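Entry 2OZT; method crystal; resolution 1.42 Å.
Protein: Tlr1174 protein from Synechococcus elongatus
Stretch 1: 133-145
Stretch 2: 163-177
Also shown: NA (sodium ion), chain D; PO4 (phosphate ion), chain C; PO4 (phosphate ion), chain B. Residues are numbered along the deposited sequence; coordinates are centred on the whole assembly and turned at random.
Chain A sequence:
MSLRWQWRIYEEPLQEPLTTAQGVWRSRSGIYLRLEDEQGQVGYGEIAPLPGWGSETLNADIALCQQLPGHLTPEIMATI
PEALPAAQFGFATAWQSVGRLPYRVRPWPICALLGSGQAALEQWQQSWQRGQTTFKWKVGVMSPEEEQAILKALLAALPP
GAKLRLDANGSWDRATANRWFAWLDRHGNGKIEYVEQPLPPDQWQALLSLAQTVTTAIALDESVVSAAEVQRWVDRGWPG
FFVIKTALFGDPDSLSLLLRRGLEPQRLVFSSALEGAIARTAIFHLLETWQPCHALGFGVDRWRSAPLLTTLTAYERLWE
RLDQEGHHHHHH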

ATOM      1  N   THR A 133       9.150 -14.126  -6.756  1.00 14.67           N
ATOM      2  CA  THR A 133      10.315 -14.614  -6.016  1.00 15.23           C
ATOM      3  C   THR A 133      10.430 -13.951  -4.653  1.00 15.06           C
ATOM      4  O   THR A 133      11.304 -14.327  -3.867  1.00 15.28           O
ATOM      5  CB  THR A 133      11.626 -14.444  -6.823  1.00 15.74           C
ATOM      6  OG1 THR A 133      11.779 -13.072  -7.168  1.00 18.76           O
ATOM      7  CG2 THR A 133      11.582 -15.336  -8.063  1.00 17.87           C
ATOM      8  N   THR A 134       9.543 -12.990  -4.364  1.00 13.26           N
ATOM      9  CA  THR A 134       9.484 -12.368  -3.027  1.00 13.77           C
ATOM     10  C   THR A 134       8.136 -12.691  -2.457  1.00 13.23           C
ATOM     11  O   THR A 134       7.119 -12.682  -3.176  1.00 12.97           O
ATOM     12  CB  THR A 134       9.611 -10.841  -3.142  1.00 15.11           C
ATOM     13  OG1 THR A 134      10.912 -10.550  -3.679  1.00 16.58           O
ATOM     14  CG2 THR A 134       9.477 -10.157  -1.796  1.00 14.49           C
ATOM     15  N   PHE A 135       8.128 -13.027  -1.160  1.00 11.97           N
ATOM     16  CA  PHE A 135       6.938 -13.504  -0.471  1.00 11.65           C
ATOM     17  C   PHE A 135       6.727 -12.723   0.805  1.00 11.09           C
ATOM     18  O   PHE A 135       7.698 -12.235   1.383  1.00 12.63           O
ATOM     19  CB  PHE A 135       7.141 -14.987  -0.077  1.00 12.42           C
ATOM     20  CG  PHE A 135       7.300 -15.881  -1.277  1.00 11.59           C
ATOM     21  CD1 PHE A 135       6.196 -16.426  -1.886  1.00 11.76           C
ATOM     22  CD2 PHE A 135       8.553 -16.107  -1.811  1.00 13.11           C
ATOM     23  CE1 PHE A 135       6.327 -17.224  -3.025  1.00 12.60           C
ATOM     24  CE2 PHE A 135       8.700 -16.924  -2.955  1.00 14.71           C
ATOM     25  CZ  PHE A 135       7.569 -17.441  -3.579  1.00 12.11           C
ATOM     26  N   LYS A 136       5.481 -12.656   1.243  1.00 12.13           N
ATOM     27  CA  LYS A 136       5.186 -12.072   2.577  1.00 13.51           C
ATOM     28  C   LYS A 136       4.309 -13.040   3.318  1.00 13.20           C
ATOM     29  O   LYS A 136       3.250 -13.421   2.818  1.00 13.80           O
ATOM     30  CB  LYS A 136       4.465 -10.722   2.442  1.00 14.89           C
ATOM     31  CG  LYS A 136       4.223 -10.069   3.852  1.00 17.74           C
ATOM     32  CD  LYS A 136       3.645  -8.639   3.750  1.00 22.85           C
ATOM     33  CE  LYS A 136       2.186  -8.647   3.375  1.00 26.11           C
ATOM     34  NZ  LYS A 136       1.433  -7.374   3.673  1.00 31.45           N
ATOM     35  N   TRP A 137       4.781 -13.485   4.488  1.00 13.85           N
ATOM     36  CA  TRP A 137       4.050 -14.471   5.287  1.00 14.87           C
ATOM     37  C   TRP A 137       3.547 -13.809   6.565  1.00 13.89           C
ATOM     38  O   TRP A 137       4.286 -13.057   7.214  1.00 14.87           O
ATOM     39  CB  TRP A 137       5.009 -15.616   5.651  1.00 13.89           C
ATOM     40  CG  TRP A 137       4.400 -16.724   6.513  1.00 14.82           C
ATOM     41  CD1 TRP A 137       3.161 -17.282   6.374  1.00 14.60           C
ATOM     42  CD2 TRP A 137       5.030 -17.381   7.610  1.00 16.88           C
ATOM     43  NE1 TRP A 137       2.973 -18.251   7.349  1.00 16.37           N
ATOM     44  CE2 TRP A 137       4.099 -18.317   8.121  1.00 15.11           C
ATOM     45  CE3 TRP A 137       6.288 -17.263   8.227  1.00 17.05           C
ATOM     46  CZ2 TRP A 137       4.392 -19.161   9.217  1.00 17.85           C
ATOM     47  CZ3 TRP A 137       6.567 -18.096   9.340  1.00 15.64           C
ATOM     48  CH2 TRP A 137       5.615 -19.032   9.814  1.00 16.87           C
ATOM     49  N   LYS A 138       2.296 -14.080   6.905  1.00 15.33           N
ATOM     50  CA  LYS A 138       1.665 -13.541   8.106  1.00 16.76           C
ATOM     51  C   LYS A 138       2.127 -14.300   9.323  1.00 16.46           C
ATOM     52  O   LYS A 138       2.051 -15.538   9.356  1.00 17.97           O
ATOM     53  CB  LYS A 138       0.140 -13.661   7.952  1.00 18.59           C
ATOM     54  CG  LYS A 138      -0.663 -12.901   8.978  1.00 20.83           C
ATOM     55  CD  LYS A 138      -2.155 -13.068   8.714  1.00 26.57           C
ATOM     56  CE  LYS A 138      -2.960 -12.086   9.541  1.00 29.97           C
ATOM     57  NZ  LYS A 138      -4.412 -12.251   9.180  1.00 32.17           N
ATOM     58  N   VAL A 139       2.639 -13.535  10.297  1.00 15.08           N
ATOM     59  CA  VAL A 139       3.057 -14.084  11.596  1.00 15.66           C
ATOM     60  C   VAL A 139       2.323 -13.367  12.731  1.00 16.72           C
ATOM     61  O   VAL A 139       1.552 -12.415  12.531  1.00 17.44           O
ATOM     62  CB  VAL A 139       4.581 -14.046  11.791  1.00 15.10           C
ATOM     63  CG1 VAL A 139       5.282 -14.892  10.752  1.00 17.10           C
ATOM     64  CG2 VAL A 139       5.093 -12.596  11.657  1.00 16.47           C
ATOM     65  N   GLY A 140       2.541 -13.872  13.946  1.00 16.71           N
ATOM     66  CA  GLY A 140       1.772 -13.372  15.098  1.00 16.14           C
ATOM     67  C   GLY A 140       0.387 -13.968  15.226  1.00 18.09           C
ATOM     68  O   GLY A 140      -0.452 -13.412  15.965  1.00 19.16           O
ATOM     69  N   VAL A 141       0.147 -15.083  14.529  1.00 17.71           N
ATOM     70  CA  VAL A 141      -1.159 -15.770  14.567  1.00 20.61           C
ATOM     71  C   VAL A 141      -1.103 -16.992  15.470  1.00 22.26           C
ATOM     72  O   VAL A 141      -2.025 -17.198  16.267  1.00 23.08           O
ATOM     73  CB  VAL A 141      -1.588 -16.179  13.136  1.00 20.82           C
ATOM     74  CG1 VAL A 141      -2.857 -17.059  13.153  1.00 22.14           C
ATOM     75  CG2 VAL A 141      -1.805 -14.938  12.260  1.00 20.89           C
HETATM   76  N   MSE A 142      -0.072 -17.819  15.298  1.00 22.37           N
HETATM   77  CA  MSE A 142       0.129 -18.999  16.164  1.00 24.68           C
HETATM   78  C   MSE A 142       1.156 -18.620  17.220  1.00 23.42           C
HETATM   79  O   MSE A 142       1.602 -17.477  17.265  1.00 24.89           O
HETATM   80  CB  MSE A 142       0.630 -20.193  15.355  1.00 25.03           C
HETATM   81  CG  MSE A 142      -0.198 -20.493  14.103  1.00 31.16           C
HETATM   82 SE   MSE A 142       0.455 -22.061  13.268  1.00 43.84          SE
HETATM   83  CE  MSE A 142       2.342 -21.783  13.454  1.00 39.29           C
ATOM     84  N   SER A 143       1.563 -19.560  18.074  1.00 23.40           N
ATOM     85  CA  SER A 143       2.616 -19.254  19.053  1.00 22.74           C
ATOM     86  C   SER A 143       3.930 -18.962  18.326  1.00 22.19           C
ATOM     87  O   SER A 143       4.135 -19.459  17.217  1.00 21.37           O
ATOM     88  CB  SER A 143       2.821 -20.411  20.042  1.00 23.50           C
ATOM     89  OG  SER A 143       3.402 -21.516  19.386  1.00 24.24           O
ATOM     90  N   PRO A 144       4.824 -18.167  18.927  1.00 21.50           N
ATOM     91  CA  PRO A 144       6.139 -17.963  18.339  1.00 21.45           C
ATOM     92  C   PRO A 144       6.890 -19.235  18.027  1.00 22.23           C
ATOM     93  O   PRO A 144       7.529 -19.338  16.994  1.00 21.68           O
ATOM     94  CB  PRO A 144       6.883 -17.111  19.397  1.00 22.25           C
ATOM     95  CG  PRO A 144       5.821 -16.379  20.090  1.00 22.17           C
ATOM     96  CD  PRO A 144       4.607 -17.283  20.096  1.00 22.66           C
ATOM     97  N   GLU A 145       6.802 -20.230  18.908  1.00 22.01           N
ATOM     98  CA  GLU A 145       7.582 -21.424  18.699  1.00 23.67           C
ATOM     99  C   GLU A 145       7.061 -22.209  17.507  1.00 21.89           C
ATOM    100  O   GLU A 145       7.856 -22.767  16.756  1.00 22.70           O
ATOM    101  CB  GLU A 145       7.560 -22.306  19.945  1.00 24.37           C
ATOM    102  CG  GLU A 145       8.292 -21.713  21.139  1.00 29.51           C
ATOM    103  CD  GLU A 145       7.682 -20.414  21.686  1.00 34.67           C
ATOM    104  OE1 GLU A 145       6.421 -20.239  21.682  1.00 33.40           O
ATOM    105  OE2 GLU A 145       8.496 -19.557  22.121  1.00 38.11           O
ATOM    106  N   LYS A 163      13.128 -14.317  -1.550  1.00 15.57           N
ATOM    107  CA  LYS A 163      13.169 -13.307  -0.475  1.00 15.61           C
ATOM    108  C   LYS A 163      11.876 -13.406   0.309  1.00 15.38           C
ATOM    109  O   LYS A 163      10.839 -13.688  -0.254  1.00 14.27           O
ATOM    110  CB  LYS A 163      13.300 -11.898  -1.056  1.00 16.99           C
ATOM    111  CG  LYS A 163      14.689 -11.602  -1.687  1.00 20.37           C
ATOM    112  CD  LYS A 163      15.767 -11.474  -0.573  1.00 29.75           C
ATOM    113  CE  LYS A 163      17.151 -11.156  -1.162  1.00 32.55           C
ATOM    114  NZ  LYS A 163      17.297  -9.725  -1.581  1.00 36.40           N
ATOM    115  N   LEU A 164      11.935 -13.217   1.636  1.00 13.66           N
ATOM    116  CA  LEU A 164      10.768 -13.412   2.482  1.00 13.90           C
ATOM    117  C   LEU A 164      10.602 -12.249   3.465  1.00 14.60           C
ATOM    118  O   LEU A 164      11.572 -11.845   4.118  1.00 14.85           O
ATOM    119  CB  LEU A 164      10.981 -14.737   3.249  1.00 14.82           C
ATOM    120  CG  LEU A 164       9.868 -15.052   4.218  1.00 15.06           C
ATOM    121  CD1 LEU A 164       8.494 -15.232   3.516  1.00 15.47           C
ATOM    122  CD2 LEU A 164      10.318 -16.304   5.009  1.00 17.89           C
ATOM    123  N   ARG A 165       9.397 -11.688   3.491  1.00 12.57           N
ATOM    124  CA  ARG A 165       8.984 -10.650   4.444  1.00 13.34           C
ATOM    125  C   ARG A 165       8.102 -11.299   5.492  1.00 13.84           C
ATOM    126  O   ARG A 165       7.286 -12.176   5.141  1.00 14.65           O
ATOM    127  CB  ARG A 165       8.189  -9.557   3.681  1.00 13.37           C
ATOM    128  CG  ARG A 165       8.967  -8.868   2.559  1.00 14.14           C
ATOM    129  CD  ARG A 165       8.038  -8.187   1.598  1.00 14.21           C
ATOM    130  NE  ARG A 165       8.854  -7.591   0.539  1.00 13.43           N
ATOM    131  CZ  ARG A 165       8.357  -6.835  -0.459  1.00 12.69           C
ATOM    132  NH1 ARG A 165       7.047  -6.582  -0.544  1.00 13.92           N
ATOM    133  NH2 ARG A 165       9.202  -6.344  -1.377  1.00 14.85           N
ATOM    134  N   LEU A 166       8.267 -10.921   6.759  1.00 13.18           N
ATOM    135  CA  LEU A 166       7.410 -11.474   7.810  1.00 13.70           C
ATOM    136  C   LEU A 166       6.495 -10.367   8.306  1.00 14.28           C
ATOM    137  O   LEU A 166       6.995  -9.371   8.831  1.00 16.17           O
ATOM    138  CB  LEU A 166       8.249 -11.985   8.972  1.00 13.79           C
ATOM    139  CG  LEU A 166       9.278 -13.030   8.573  1.00 14.31           C
ATOM    140  CD1 LEU A 166      10.130 -13.408   9.824  1.00 18.41           C
ATOM    141  CD2 LEU A 166       8.623 -14.237   7.939  1.00 14.71           C
ATOM    142  N   ASP A 167       5.185 -10.528   8.200  1.00 13.44           N
ATOM    143  CA  ASP A 167       4.286  -9.454   8.568  1.00 14.65           C
ATOM    144  C   ASP A 167       3.560  -9.776   9.862  1.00 14.88           C
ATOM    145  O   ASP A 167       2.673 -10.630   9.869  1.00 13.36           O
ATOM    146  CB  ASP A 167       3.287  -9.228   7.428  1.00 15.84           C
ATOM    147  CG  ASP A 167       2.515  -7.935   7.575  1.00 16.59           C
ATOM    148  OD1 ASP A 167       2.672  -7.188   8.590  1.00 16.48           O
ATOM    149  OD2 ASP A 167       1.710  -7.588   6.661  1.00 18.68           O
ATOM    150  N   ALA A 168       3.914  -9.045  10.919  1.00 13.94           N
ATOM    151  CA  ALA A 168       3.241  -9.236  12.183  1.00 14.74           C
ATOM    152  C   ALA A 168       1.976  -8.407  12.363  1.00 14.44           C
ATOM    153  O   ALA A 168       1.193  -8.655  13.316  1.00 15.48           O
ATOM    154  CB  ALA A 168       4.207  -8.963  13.320  1.00 16.07           C
ATOM    155  N   ASN A 169       1.757  -7.394  11.510  1.00 13.55           N
ATOM    156  CA  ASN A 169       0.566  -6.548  11.615  1.00 14.82           C
ATOM    157  C   ASN A 169       0.346  -5.989  13.007  1.00 15.21           C
ATOM    158  O   ASN A 169      -0.791  -5.822  13.458  1.00 16.61           O
ATOM    159  CB  ASN A 169      -0.688  -7.275  11.118  1.00 15.28           C
ATOM    160  CG  ASN A 169      -0.569  -7.668   9.677  1.00 19.43           C
ATOM    161  OD1 ASN A 169      -0.371  -8.838   9.360  1.00 22.71           O
ATOM    162  ND2 ASN A 169      -0.661  -6.679   8.792  1.00 20.03           N
ATOM    163  N   GLY A 170       1.449  -5.665  13.679  1.00 13.55           N
ATOM    164  CA  GLY A 170       1.356  -5.021  14.982  1.00 16.48           C
ATOM    165  C   GLY A 170       0.877  -5.965  16.078  1.00 16.46           C
ATOM    166  O   GLY A 170       0.414  -5.490  17.126  1.00 17.77           O
ATOM    167  N   SER A 171       0.966  -7.280  15.869  1.00 17.09           N
ATOM    168  CA  SER A 171       0.324  -8.211  16.796  1.00 18.06           C
ATOM    169  C   SER A 171       1.212  -8.718  17.933  1.00 18.54           C
ATOM    170  O   SER A 171       0.710  -9.443  18.827  1.00 19.91           O
ATOM    171  CB  SER A 171      -0.230  -9.404  16.016  1.00 18.05           C
ATOM    172  OG  SER A 171       0.817 -10.178  15.519  1.00 19.87           O
ATOM    173  N   TRP A 172       2.501  -8.407  17.927  1.00 17.12           N
ATOM    174  CA  TRP A 172       3.367  -8.902  19.012  1.00 16.74           C
ATOM    175  C   TRP A 172       3.378  -7.895  20.140  1.00 17.99           C
ATOM    176  O   TRP A 172       3.334  -6.687  19.913  1.00 19.16           O
ATOM    177  CB  TRP A 172       4.808  -9.073  18.530  1.00 16.41           C
ATOM    178  CG  TRP A 172       5.002 -10.160  17.545  1.00 14.55           C
ATOM    179  CD1 TRP A 172       4.250 -11.313  17.373  1.00 16.65           C
ATOM    180  CD2 TRP A 172       6.103 -10.260  16.631  1.00 14.06           C
ATOM    181  NE1 TRP A 172       4.803 -12.078  16.368  1.00 18.19           N
ATOM    182  CE2 TRP A 172       5.943 -11.465  15.905  1.00 14.70           C
ATOM    183  CE3 TRP A 172       7.199  -9.438  16.346  1.00 13.00           C
ATOM    184  CZ2 TRP A 172       6.822 -11.830  14.879  1.00 15.21           C
ATOM    185  CZ3 TRP A 172       8.094  -9.831  15.383  1.00 14.60           C
ATOM    186  CH2 TRP A 172       7.900 -11.032  14.653  1.00 14.46           C
ATOM    187  N   ASP A 173       3.474  -8.388  21.381  1.00 18.36           N
ATOM    188  CA  ASP A 173       3.869  -7.480  22.462  1.00 18.84           C
ATOM    189  C   ASP A 173       5.389  -7.304  22.480  1.00 17.87           C
ATOM    190  O   ASP A 173       6.111  -7.934  21.719  1.00 17.97           O
ATOM    191  CB  ASP A 173       3.290  -7.872  23.834  1.00 20.95           C
ATOM    192  CG  ASP A 173       3.776  -9.200  24.354  1.00 24.21           C
ATOM    193  OD1 ASP A 173       4.906  -9.653  24.047  1.00 25.18           O
ATOM    194  OD2 ASP A 173       3.003  -9.794  25.151  1.00 30.17           O
ATOM    195  N   ARG A 174       5.861  -6.384  23.300  1.00 17.92           N
ATOM    196  CA  ARG A 174       7.243  -5.991  23.209  1.00 17.37           C
ATOM    197  C   ARG A 174       8.194  -7.162  23.565  1.00 16.84           C
ATOM    198  O   ARG A 174       9.204  -7.372  22.914  1.00 16.33           O
ATOM    199  CB  ARG A 174       7.515  -4.765  24.097  1.00 18.19           C
ATOM    200  CG  ARG A 174       6.848  -3.450  23.620  1.00 20.20           C
ATOM    201  CD  ARG A 174       7.008  -2.304  24.639  1.00 22.39           C
ATOM    202  NE  ARG A 174       6.242  -2.661  25.841  1.00 24.49           N
ATOM    203  CZ  ARG A 174       6.753  -2.769  27.067  1.00 25.83           C
ATOM    204  NH1 ARG A 174       8.021  -2.478  27.294  1.00 24.98           N
ATOM    205  NH2 ARG A 174       5.965  -3.160  28.068  1.00 26.11           N
ATOM    206  N   ALA A 175       7.863  -7.937  24.605  1.00 18.59           N
ATOM    207  CA  ALA A 175       8.775  -9.022  24.992  1.00 19.36           C
ATOM    208  C   ALA A 175       8.813 -10.086  23.887  1.00 18.54           C
ATOM    209  O   ALA A 175       9.855 -10.633  23.596  1.00 19.33           O
ATOM    210  CB  ALA A 175       8.285  -9.634  26.292  1.00 20.40           C
ATOM    211  N   THR A 176       7.652 -10.374  23.292  1.00 19.03           N
ATOM    212  CA  THR A 176       7.569 -11.317  22.167  1.00 18.97           C
ATOM    213  C   THR A 176       8.403 -10.855  20.958  1.00 16.77           C
ATOM    214  O   THR A 176       9.104 -11.653  20.342  1.00 17.83           O
ATOM    215  CB  THR A 176       6.104 -11.535  21.737  1.00 19.90           C
ATOM    216  OG1 THR A 176       5.405 -12.132  22.838  1.00 21.26           O
ATOM    217  CG2 THR A 176       5.963 -12.475  20.495  1.00 19.60           C
ATOM    218  N   ALA A 177       8.291  -9.571  20.605  1.00 17.63           N
ATOM    219  CA  ALA A 177       9.064  -9.038  19.498  1.00 16.92           C
ATOM    220  C   ALA A 177      10.546  -9.228  19.776  1.00 17.26           C
ATOM    221  O   ALA A 177      11.316  -9.662  18.921  1.00 17.13           O
ATOM    222  CB  ALA A 177       8.756  -7.546  19.306  1.00 17.05           C
TER
HETATM  223 NA    NA D 701       1.899  -4.784   8.444  1.00 25.98          NA
HETATM  224  P   PO4 C 602       3.164  -4.719  26.008  1.00 28.10           P
HETATM  225  O1  PO4 C 602       1.692  -4.804  25.687  1.00 31.67           O
HETATM  226  O2  PO4 C 602       3.382  -3.361  26.629  1.00 31.06           O
HETATM  227  O3  PO4 C 602       3.637  -5.825  26.950  1.00 29.06           O
HETATM  228  O4  PO4 C 602       4.007  -4.752  24.766  1.00 27.68           O
HETATM  229  P   PO4 B 601      12.622  -7.402  -3.064  1.00 26.40           P
HETATM  230  O1  PO4 B 601      11.738  -7.667  -4.242  1.00 27.63           O
HETATM  231  O2  PO4 B 601      11.789  -6.641  -2.092  1.00 25.75           O
HETATM  232  O3  PO4 B 601      13.014  -8.752  -2.460  1.00 27.11           O
HETATM  233  O4  PO4 B 601      13.934  -6.652  -3.201  1.00 25.55           O
HETATM  234  O   HOH W   1      -0.393 -10.876  11.433  1.00 23.40           O
HETATM  235  O   HOH W   2       0.570 -12.266  18.379  1.00 38.19           O

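Residues 134-138 and 163-167 are neighbouring parallel β-strands whose N-to-C directions differ by 25°, with the register running from T134 beside K163 to K138 beside D167. The bonding follows the alternation expected of a parallel pair: F135 and W137 each use both backbone N and O, T133 uses O and V139 uses N at the ends of the ladder, and K163, R165 and D167 each use both N and O. K163 N donates to T133 O (2.9 Å), F135 N to K163 O (2.9 Å), R165 N to F135 O (2.8 Å), W137 N to R165 O (2.9 Å), D167 N to W137 O (2.9 Å) and V139 N to D167 O (2.9 Å). The N-H...O angles, 148° to 175°, support all six assignments. CA-H...O contacts fill in between them; the shortest joins K136 CA to R165 O at 3.3 Å.

Beyond the strands the two stretches remain in touch. A type I' turn from A168 to S171 is closed by S171 N to A168 O (2.9 Å), and S171 OG donates to the same oxygen, A168 O, at 2.7 Å. G140 fits against this turn: its CA lies 3.4 Å from S171 OG, and an ideal CB would fall 1.9 Å from that oxygen. Its backbone angles (81°/16°) also call for glycine. Water 2 bridges the two loops, donating to G140 O and S171 O, each at 2.9 Å.

One sheet face carries F135, W137, L164 and L166, all buried and largely apolar. L164 CD1 reaches F135 CB (3.8 Å) and W137 CB (4.1 Å), while L166 CD2 meets the edge of the W137 ring at CE3 (3.8 Å). V139 extends this packing past the strand end, its CG2 lying 4.1 Å from A168 CB and 3.7 Å from W172 CZ2. Farther along, P144 CG touches T176 CG2 at 3.9 Å.

The other face, with T134, K136, K138, K163, R165 and D167, is polar. K136, t at chi1 and chi2, extends its amine to D167, forming a salt bridge between NZ and OD2 at 3.0 Å. D167 divides its carboxylate: OD1 binds sodium at 2.5 Å and accepts from N169 N at 3.1 Å, so the buried charge is well compensated. At the far end of this face, T134 CG2 lies over one face of the R165 guanidinium, 3.5 Å from NE. At the edge of the guanidinium, near its plane, R165 NH2 donates to O2 of the chain B phosphate at 2.7 Å; NE, NH1 and NH2 are also hydrogen-bonded elsewhere in the structure.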